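Long-range contacts in OmpT protein (Vibrio cholerae serotype O1, PDB 6EHD), which probably acts as a general diffusion porin, a beta-barrel channel that lets small hydrophilic solutes cross the outer membrane: residues A97-T106 with T267-Y275; F79-T90 with A116-Y126. The protein carries 1 engineered substitution. All coordinates share one frame; numbering follows the deposited sequence. Where two conformers were deposited one is given.

Overall arrangement
Contact 1 (97-106 with 267-275) and contact 2 (79-90 with 116-126) concern the same long inward-folded loop, between strands 80-84 and 121-128. Contact 2 joins those two strands and closes the base of the loop; contact 1 lays the middle of the loop against a remote wall strand. Their centres are 27 Å apart on opposite sides of the chain's centre, with nearest atoms about 10 Å from each other. Both touch bound detergent. The side chains of Lys-81 in contact 2 and Asp-12, a calcium ligand in another structure of this protein, are about 11 Å apart, too far to touch, with no calcium bound to this chain here; contact 1 lies away from that site.

Contact 1: A97-T106 with T267-Y275; sequences ADYSYFFGGT and TLVYLGVEY. With C8E ((hydroxyethyloxy)tri(ethyloxy)octane), chain G.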
# COMPACT_ATOMS: atom_id res chain seq x y z
N ALA A 97 -5.25 -1.16 8.82
CA ALA A 97 -6.48 -1.93 8.90
C ALA A 97 -7.40 -1.70 7.66
O ALA A 97 -8.49 -1.15 7.74
CB ALA A 97 -7.24 -1.65 10.24
N ASP A 98 -6.92 -2.23 6.51
CA ASP A 98 -7.70 -2.36 5.30
C ASP A 98 -7.56 -3.83 4.80
O ASP A 98 -6.37 -4.25 4.51
CB ASP A 98 -7.24 -1.36 4.17
CG ASP A 98 -7.77 -1.81 2.74
OD1 ASP A 98 -8.93 -2.32 2.65
OD2 ASP A 98 -7.01 -1.68 1.74
N TYR A 99 -8.66 -4.60 4.80
CA TYR A 99 -8.66 -6.00 4.47
C TYR A 99 -9.36 -6.27 3.14
O TYR A 99 -9.63 -7.41 2.81
CB TYR A 99 -9.28 -6.81 5.60
CG TYR A 99 -8.59 -6.59 6.95
CD1 TYR A 99 -7.20 -6.57 7.08
CD2 TYR A 99 -9.36 -6.37 8.06
CE1 TYR A 99 -6.59 -6.26 8.30
CE2 TYR A 99 -8.75 -6.07 9.30
CZ TYR A 99 -7.38 -6.06 9.43
OH TYR A 99 -6.82 -5.79 10.72
N SER A 100 -9.58 -5.21 2.35
CA SER A 100 -10.27 -5.36 1.05
C SER A 100 -9.38 -5.89 -0.11
O SER A 100 -8.13 -5.89 -0.04
CB SER A 100 -10.85 -3.97 0.66
OG SER A 100 -9.83 -3.04 0.28
N TYR A 101 -10.05 -6.30 -1.21
CA TYR A 101 -9.41 -6.70 -2.49
C TYR A 101 -9.50 -5.60 -3.57
O TYR A 101 -8.74 -5.66 -4.51
CB TYR A 101 -10.07 -7.98 -3.02
CG TYR A 101 -9.52 -9.22 -2.48
CD1 TYR A 101 -8.43 -9.83 -3.09
CD2 TYR A 101 -10.08 -9.85 -1.37
CE1 TYR A 101 -7.87 -10.99 -2.51
CE2 TYR A 101 -9.55 -11.04 -0.84
CZ TYR A 101 -8.44 -11.62 -1.45
OH TYR A 101 -7.86 -12.79 -0.93
N PHE A 102 -10.35 -4.56 -3.43
CA PHE A 102 -10.59 -3.52 -4.43
C PHE A 102 -10.70 -2.06 -3.99
O PHE A 102 -10.04 -1.19 -4.57
CB PHE A 102 -11.87 -3.80 -5.29
CG PHE A 102 -11.80 -4.99 -6.20
CD1 PHE A 102 -11.12 -4.93 -7.37
CD2 PHE A 102 -12.45 -6.21 -5.82
CE1 PHE A 102 -11.08 -6.04 -8.24
CE2 PHE A 102 -12.46 -7.31 -6.74
CZ PHE A 102 -11.77 -7.19 -7.91
N PHE A 103 -11.49 -1.77 -2.96
CA PHE A 103 -11.96 -0.37 -2.74
C PHE A 103 -11.43 0.35 -1.49
O PHE A 103 -11.51 1.56 -1.40
CB PHE A 103 -13.49 -0.35 -2.72
CG PHE A 103 -14.14 -0.88 -4.02
CD1 PHE A 103 -13.80 -0.28 -5.25
CD2 PHE A 103 -14.99 -1.99 -3.99
CE1 PHE A 103 -14.34 -0.79 -6.47
CE2 PHE A 103 -15.51 -2.50 -5.20
CZ PHE A 103 -15.19 -1.86 -6.42
N GLY A 104 -10.96 -0.40 -0.49
CA GLY A 104 -10.41 0.22 0.76
C GLY A 104 -9.01 0.72 0.67
O GLY A 104 -8.36 0.60 -0.39
N GLY A 105 -8.52 1.27 1.80
CA GLY A 105 -7.24 1.97 1.94
C GLY A 105 -7.37 3.49 2.00
O GLY A 105 -6.34 4.19 2.01
N THR A 106 -8.59 4.04 1.99
CA THR A 106 -8.72 5.50 1.89
C THR A 106 -8.18 6.21 3.15
O THR A 106 -7.80 7.39 3.06
CB THR A 106 -10.15 6.04 1.72
OG1 THR A 106 -10.99 5.66 2.82
CG2 THR A 106 -10.76 5.40 0.40
N THR A 267 -16.29 9.11 3.16
CA THR A 267 -16.67 7.84 3.78
C THR A 267 -16.52 6.74 2.72
O THR A 267 -16.98 6.95 1.56
CB THR A 267 -18.12 7.94 4.26
OG1 THR A 267 -18.19 8.96 5.31
CG2 THR A 267 -18.51 6.67 4.89
N LEU A 268 -15.91 5.60 3.12
CA LEU A 268 -15.84 4.40 2.24
C LEU A 268 -16.21 3.21 3.06
O LEU A 268 -15.62 2.98 4.14
CB LEU A 268 -14.43 4.28 1.55
CG LEU A 268 -14.13 3.18 0.52
CD1 LEU A 268 -14.16 1.80 1.10
CD2 LEU A 268 -15.07 3.24 -0.67
N VAL A 269 -17.22 2.43 2.64
CA VAL A 269 -17.58 1.18 3.30
C VAL A 269 -17.43 0.03 2.26
O VAL A 269 -17.82 0.18 1.08
CB VAL A 269 -19.05 1.20 3.83
CG1 VAL A 269 -19.41 -0.13 4.45
CG2 VAL A 269 -19.23 2.32 4.89
N TYR A 270 -16.92 -1.13 2.69
CA TYR A 270 -16.82 -2.31 1.80
C TYR A 270 -17.33 -3.53 2.52
O TYR A 270 -17.22 -3.65 3.77
CB TYR A 270 -15.39 -2.50 1.17
CG TYR A 270 -14.26 -2.71 2.18
CD1 TYR A 270 -14.01 -3.96 2.79
CD2 TYR A 270 -13.48 -1.60 2.59
CE1 TYR A 270 -13.00 -4.08 3.72
CE2 TYR A 270 -12.47 -1.71 3.55
CZ TYR A 270 -12.24 -2.95 4.13
OH TYR A 270 -11.24 -3.05 5.09
N LEU A 271 -17.86 -4.51 1.74
CA LEU A 271 -18.23 -5.82 2.26
C LEU A 271 -17.90 -6.87 1.14
O LEU A 271 -18.19 -6.60 -0.01
CB LEU A 271 -19.79 -5.86 2.42
CG LEU A 271 -20.49 -7.14 2.89
CD1 LEU A 271 -19.97 -7.77 4.17
CD2 LEU A 271 -22.02 -7.00 3.04
N GLY A 272 -17.25 -7.96 1.49
CA GLY A 272 -16.89 -8.96 0.45
C GLY A 272 -16.71 -10.33 0.99
O GLY A 272 -16.86 -10.63 2.20
N VAL A 273 -16.42 -11.26 0.03
CA VAL A 273 -16.23 -12.62 0.32
C VAL A 273 -15.05 -13.17 -0.49
O VAL A 273 -14.90 -12.80 -1.65
CB VAL A 273 -17.50 -13.48 0.01
CG1 VAL A 273 -17.95 -13.37 -1.38
CG2 VAL A 273 -17.29 -14.94 0.36
N GLU A 274 -14.21 -13.98 0.20
CA GLU A 274 -13.04 -14.67 -0.40
C GLU A 274 -13.26 -16.15 -0.36
O GLU A 274 -13.55 -16.75 0.71
CB GLU A 274 -11.75 -14.32 0.40
CG GLU A 274 -10.42 -15.09 -0.00
CD GLU A 274 -9.41 -14.95 1.17
OE1 GLU A 274 -8.72 -13.89 1.24
OE2 GLU A 274 -9.45 -15.76 2.11
N TYR A 275 -12.91 -16.86 -1.47
CA TYR A 275 -13.06 -18.33 -1.48
C TYR A 275 -11.80 -18.91 -2.08
O TYR A 275 -11.43 -18.55 -3.21
CB TYR A 275 -14.29 -18.80 -2.33
CG TYR A 275 -14.44 -20.28 -2.43
CD1 TYR A 275 -15.13 -21.00 -1.44
CD2 TYR A 275 -13.93 -21.00 -3.53
CE1 TYR A 275 -15.29 -22.37 -1.48
CE2 TYR A 275 -14.07 -22.40 -3.55
CZ TYR A 275 -14.77 -23.08 -2.59
OH TYR A 275 -14.90 -24.47 -2.56
C11 C8E G . -6.55 -9.71 3.93
O12 C8E G . -6.52 -9.82 2.48
C13 C8E G . -6.40 -8.51 1.86
C14 C8E G . -6.16 -8.62 0.36
O15 C8E G . -4.83 -9.20 0.25
C16 C8E G . -4.52 -9.99 -0.86
C17 C8E G . -4.15 -8.96 -1.83
O18 C8E G . -2.89 -9.18 -2.45
C19 C8E G . -2.39 -8.41 -3.56
C20 C8E G . -1.36 -7.26 -3.89
O21 C8E G . -1.40 -6.53 -5.23
O HOH W 1 -10.70 -0.67 6.16
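Tyr-270, on barrel strand 263-276, reaches inward to the loop 97-106, whose place between strands 80-84 and 121-128 is consistent with the constriction loop L3 that general porins fold back into the barrel. From CB, chi1 of 61° sets CG between the backbone N and the carbonyl carbon, and the ring slides beneath the loop. Ser-100 CB sits 3.6 Å from the Tyr-270 ring centroid, 6° off the normal, a CH-pi contact centred on one face. Further out, CE2 of Tyr-270 passes 3.7 Å from Asp-98 OD1 and also touches Gly-104 CA. At the tip, OH accepts the backbone N-H of Tyr-99 at 3.0 Å in a nearly straight bond (165°). The same Tyr-270 OH donates to a water at 2.7 Å, which in turn donates to Ala-97 O, so the hydroxyl both gives and receives.

The loop surface it meets is stiffened from within. Asp-98 OD1 takes the backbone N of Ser-100, forming an Asx turn, and uses its syn lone pair for Ser-100 OG; that hydroxyl also accepts from Gly-104 N. Along the strand, Leu-268 packs against loop residues 103 to 106, its CG 3.6 Å from Phe-103 O and its CB against Thr-106, whose OG1 is hydrogen-bonded to Glu-252.

Tyr-101 makes the other grip. Detergent atom C14 lies 4.0 Å above the Tyr-101 ring plane, over its centre. Tyr-101 OH, hydrogen-bonded as well to Arg-282 NH1, donates to Glu-274 OE1 at 2.6 Å, reaching that oxygen on its anti side and somewhat out of the carboxylate plane.

Contact 2: F79-T90 with A116-Y126; sequences FGKFSFGKQWTT and ALHDSQVKYVY
One face of the Phe-82 ring carries Tyr-124 CD1, 3.6 Å above the plane and offset toward the rim; with planes 56° apart, the two rings run side by side as an oblique pair. Phe-79 O lies at the edge of the Tyr-124 ring, in its plane, and accepts Tyr-124 OH at 2.7 Å. Ala-116 O meets the edge of the Trp-88 ring, while Leu-117 CD1 approaches Trp-88 CZ3 obliquely at 3.7 Å.

Phe-82 and Tyr-124 belong to the antiparallel barrel ladder. Strands 80-84 and 121-126 run at 162°, and Lys-81 with Val-125, Ser-83 with Lys-123 and Gly-85 with Gln-121 are hydrogen-bonded pairs. The register then slips by one before Gln-87 pairs with His-118, a beta bulge where the chain turns a corner into the short pairing that holds Trp-88 and Leu-117.

On the face with Ser-83, the Gln-87 amide reaches back, its NE2 donating to Ser-83 O at 3.2 Å; that oxygen also accepts Lys-123 N. Lys-123 bends at chi3 (57°), which brings NZ to Trp-88 O at 2.8 Å, and a water links NZ to Gln-87 OE1.

Detergent touches Phe-84 and Gly-85, consistent with a membrane-facing surface there. Lys-123 NZ is also salt-bridged to Asp-93 of helix 90-94; Thr-89, at the N-cap, has its OG1 hydrogen-bonded to Ser-91 OG and Asp-92 N, while strands 67-77 and 131-138 continue the barrel wall on either side of the pair.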
# COMPACT_ATOMS: atom_id res chain seq x y z
N PHE A 79 22.81 -7.74 13.11
CA PHE A 79 22.36 -6.43 13.49
C PHE A 79 21.23 -5.89 12.57
O PHE A 79 20.93 -4.68 12.59
CB PHE A 79 23.50 -5.40 13.66
CG PHE A 79 24.56 -5.41 12.59
CD1 PHE A 79 25.63 -6.32 12.65
CD2 PHE A 79 24.58 -4.41 11.59
CE1 PHE A 79 26.65 -6.29 11.69
CE2 PHE A 79 25.61 -4.37 10.62
CZ PHE A 79 26.64 -5.32 10.68
N GLY A 80 20.59 -6.79 11.84
CA GLY A 80 19.45 -6.44 10.96
C GLY A 80 19.68 -6.80 9.49
O GLY A 80 20.83 -7.18 9.10
N LYS A 81 18.65 -6.58 8.66
CA LYS A 81 18.73 -6.80 7.23
C LYS A 81 18.70 -5.47 6.53
O LYS A 81 17.82 -4.64 6.80
CB LYS A 81 17.59 -7.75 6.74
CG LYS A 81 17.63 -8.02 5.23
CD LYS A 81 16.49 -8.94 4.79
CE LYS A 81 16.78 -9.38 3.35
NZ LYS A 81 15.78 -10.38 2.92
N PHE A 82 19.59 -5.30 5.54
CA PHE A 82 19.70 -4.11 4.73
C PHE A 82 19.40 -4.45 3.27
O PHE A 82 20.09 -5.34 2.69
CB PHE A 82 21.09 -3.49 4.80
CG PHE A 82 21.54 -3.12 6.21
CD1 PHE A 82 22.02 -4.06 7.07
CD2 PHE A 82 21.42 -1.85 6.64
CE1 PHE A 82 22.41 -3.69 8.40
CE2 PHE A 82 21.80 -1.47 7.95
CZ PHE A 82 22.28 -2.40 8.80
N SER A 83 18.44 -3.73 2.66
CA SER A 83 17.99 -4.01 1.26
C SER A 83 18.11 -2.78 0.42
O SER A 83 17.63 -1.66 0.77
CB SER A 83 16.50 -4.58 1.27
OG SER A 83 16.45 -5.84 1.94
N PHE A 84 18.73 -2.94 -0.76
CA PHE A 84 19.02 -1.81 -1.69
C PHE A 84 18.37 -2.00 -3.05
O PHE A 84 18.46 -3.11 -3.64
CB PHE A 84 20.63 -1.71 -1.94
CG PHE A 84 21.46 -1.61 -0.66
CD1 PHE A 84 21.79 -2.73 0.07
CD2 PHE A 84 21.93 -0.40 -0.23
CE1 PHE A 84 22.50 -2.63 1.25
CE2 PHE A 84 22.67 -0.28 0.97
CZ PHE A 84 22.92 -1.38 1.71
N GLY A 85 17.91 -0.88 -3.63
CA GLY A 85 17.40 -0.81 -5.03
C GLY A 85 15.94 -0.32 -5.14
O GLY A 85 15.48 0.46 -4.31
N LYS A 86 15.22 -0.79 -6.15
CA LYS A 86 13.85 -0.29 -6.52
C LYS A 86 12.86 -1.15 -5.69
O LYS A 86 12.79 -2.39 -5.90
CB LYS A 86 13.59 -0.48 -8.00
CG LYS A 86 12.22 0.01 -8.43
CD LYS A 86 11.95 -0.13 -9.93
CE LYS A 86 10.71 0.72 -10.26
NZ LYS A 86 10.25 0.55 -11.66
N GLN A 87 12.15 -0.51 -4.73
CA GLN A 87 11.39 -1.24 -3.71
C GLN A 87 10.06 -0.53 -3.38
O GLN A 87 9.95 0.71 -3.52
CB GLN A 87 12.25 -1.29 -2.40
CG GLN A 87 13.52 -2.14 -2.56
CD GLN A 87 14.44 -2.12 -1.39
OE1 GLN A 87 14.37 -3.01 -0.50
NE2 GLN A 87 15.39 -1.10 -1.38
N TRP A 88 9.12 -1.28 -2.84
CA TRP A 88 7.92 -0.62 -2.21
C TRP A 88 8.37 0.18 -0.97
O TRP A 88 9.40 -0.24 -0.33
CB TRP A 88 6.83 -1.62 -1.86
CG TRP A 88 6.42 -2.54 -2.98
CD1 TRP A 88 6.44 -3.90 -2.93
CD2 TRP A 88 6.15 -2.18 -4.33
NE1 TRP A 88 6.11 -4.41 -4.14
CE2 TRP A 88 5.92 -3.37 -5.02
CE3 TRP A 88 6.08 -0.96 -5.03
CZ2 TRP A 88 5.62 -3.40 -6.39
CZ3 TRP A 88 5.76 -0.98 -6.40
CH2 TRP A 88 5.54 -2.19 -7.06
N THR A 89 7.63 1.21 -0.56
CA THR A 89 7.95 1.90 0.72
C THR A 89 7.73 1.01 1.96
O THR A 89 6.90 0.05 1.95
CB THR A 89 7.19 3.23 0.90
OG1 THR A 89 5.78 3.00 1.02
CG2 THR A 89 7.46 4.21 -0.23
N THR A 90 8.50 1.27 3.02
CA THR A 90 8.31 0.66 4.33
C THR A 90 6.81 0.91 4.81
O THR A 90 6.17 -0.02 5.36
CB THR A 90 9.28 1.27 5.39
OG1 THR A 90 10.63 1.02 4.99
CG2 THR A 90 9.03 0.67 6.77
N ALA A 116 3.58 4.65 -3.21
CA ALA A 116 4.06 3.52 -2.50
C ALA A 116 5.36 2.95 -3.08
O ALA A 116 5.75 1.87 -2.71
CB ALA A 116 2.98 2.44 -2.36
N LEU A 117 6.10 3.74 -3.87
CA LEU A 117 7.30 3.26 -4.53
C LEU A 117 8.40 4.34 -4.54
O LEU A 117 8.06 5.50 -4.78
CB LEU A 117 6.89 2.95 -5.99
CG LEU A 117 7.92 2.70 -7.10
CD1 LEU A 117 8.62 1.40 -6.79
CD2 LEU A 117 7.27 2.63 -8.48
N HIS A 118 9.67 3.92 -4.36
CA HIS A 118 10.87 4.78 -4.60
C HIS A 118 11.93 3.88 -5.19
O HIS A 118 12.25 2.75 -4.68
CB HIS A 118 11.33 5.47 -3.31
CG HIS A 118 12.35 6.59 -3.49
ND1 HIS A 118 13.66 6.37 -3.89
CD2 HIS A 118 12.26 7.92 -3.23
CE1 HIS A 118 14.29 7.54 -3.96
NE2 HIS A 118 13.49 8.48 -3.49
N ASP A 119 12.46 4.34 -6.33
CA ASP A 119 13.41 3.55 -7.15
C ASP A 119 14.83 3.41 -6.60
O ASP A 119 15.65 2.61 -7.10
CB ASP A 119 13.55 4.18 -8.57
CG ASP A 119 12.28 4.07 -9.41
OD1 ASP A 119 11.29 3.45 -8.95
OD2 ASP A 119 12.25 4.64 -10.54
N SER A 120 15.18 4.20 -5.61
CA SER A 120 16.52 4.05 -5.06
C SER A 120 16.47 4.21 -3.54
O SER A 120 16.75 5.30 -3.03
CB SER A 120 17.50 5.06 -5.70
OG SER A 120 18.75 4.85 -5.09
N GLN A 121 16.14 3.11 -2.82
CA GLN A 121 16.06 3.16 -1.38
C GLN A 121 17.03 2.22 -0.75
O GLN A 121 17.39 1.20 -1.35
CB GLN A 121 14.66 2.67 -0.89
CG GLN A 121 13.51 3.52 -1.15
CD GLN A 121 12.18 2.88 -0.60
OE1 GLN A 121 11.88 2.96 0.59
NE2 GLN A 121 11.42 2.27 -1.51
N VAL A 122 17.39 2.53 0.50
CA VAL A 122 17.91 1.57 1.45
C VAL A 122 16.83 1.29 2.51
O VAL A 122 16.35 2.24 3.15
CB VAL A 122 19.11 2.07 2.27
CG1 VAL A 122 19.83 0.90 2.88
CG2 VAL A 122 20.00 2.95 1.46
N LYS A 123 16.53 -0.00 2.77
CA LYS A 123 15.46 -0.36 3.76
C LYS A 123 16.11 -1.27 4.77
O LYS A 123 17.02 -2.07 4.42
CB LYS A 123 14.24 -1.01 3.05
CG LYS A 123 13.38 -0.03 2.25
CD LYS A 123 12.25 -0.68 1.43
CE LYS A 123 11.28 -1.53 2.28
NZ LYS A 123 10.41 -2.32 1.33
N TYR A 124 15.72 -1.07 6.01
CA TYR A 124 16.21 -1.82 7.16
C TYR A 124 15.09 -2.59 7.89
O TYR A 124 14.00 -2.04 8.11
CB TYR A 124 16.83 -0.80 8.16
CG TYR A 124 17.35 -1.40 9.43
CD1 TYR A 124 18.56 -2.13 9.46
CD2 TYR A 124 16.64 -1.25 10.65
CE1 TYR A 124 19.06 -2.67 10.62
CE2 TYR A 124 17.13 -1.80 11.83
CZ TYR A 124 18.35 -2.49 11.83
OH TYR A 124 18.78 -3.09 13.02
N VAL A 125 15.36 -3.80 8.31
CA VAL A 125 14.45 -4.59 9.14
C VAL A 125 15.18 -5.28 10.23
O VAL A 125 16.21 -5.96 9.95
CB VAL A 125 13.72 -5.66 8.30
CG1 VAL A 125 12.83 -6.53 9.22
CG2 VAL A 125 12.96 -5.04 7.14
N TYR A 126 14.75 -5.07 11.49
CA TYR A 126 15.23 -5.87 12.66
C TYR A 126 14.11 -6.63 13.31
O TYR A 126 13.08 -5.98 13.63
CB TYR A 126 15.90 -4.93 13.64
CG TYR A 126 16.43 -5.71 14.82
CD1 TYR A 126 17.65 -6.41 14.72
CD2 TYR A 126 15.71 -5.83 16.00
CE1 TYR A 126 18.14 -7.16 15.77
CE2 TYR A 126 16.20 -6.59 17.06
CZ TYR A 126 17.41 -7.25 16.93
OH TYR A 126 17.91 -8.01 17.94
O HOH W 2 12.16 -4.22 0.20
O HOH W 3 11.87 -1.53 5.95
O HOH W 4 10.83 3.21 3.16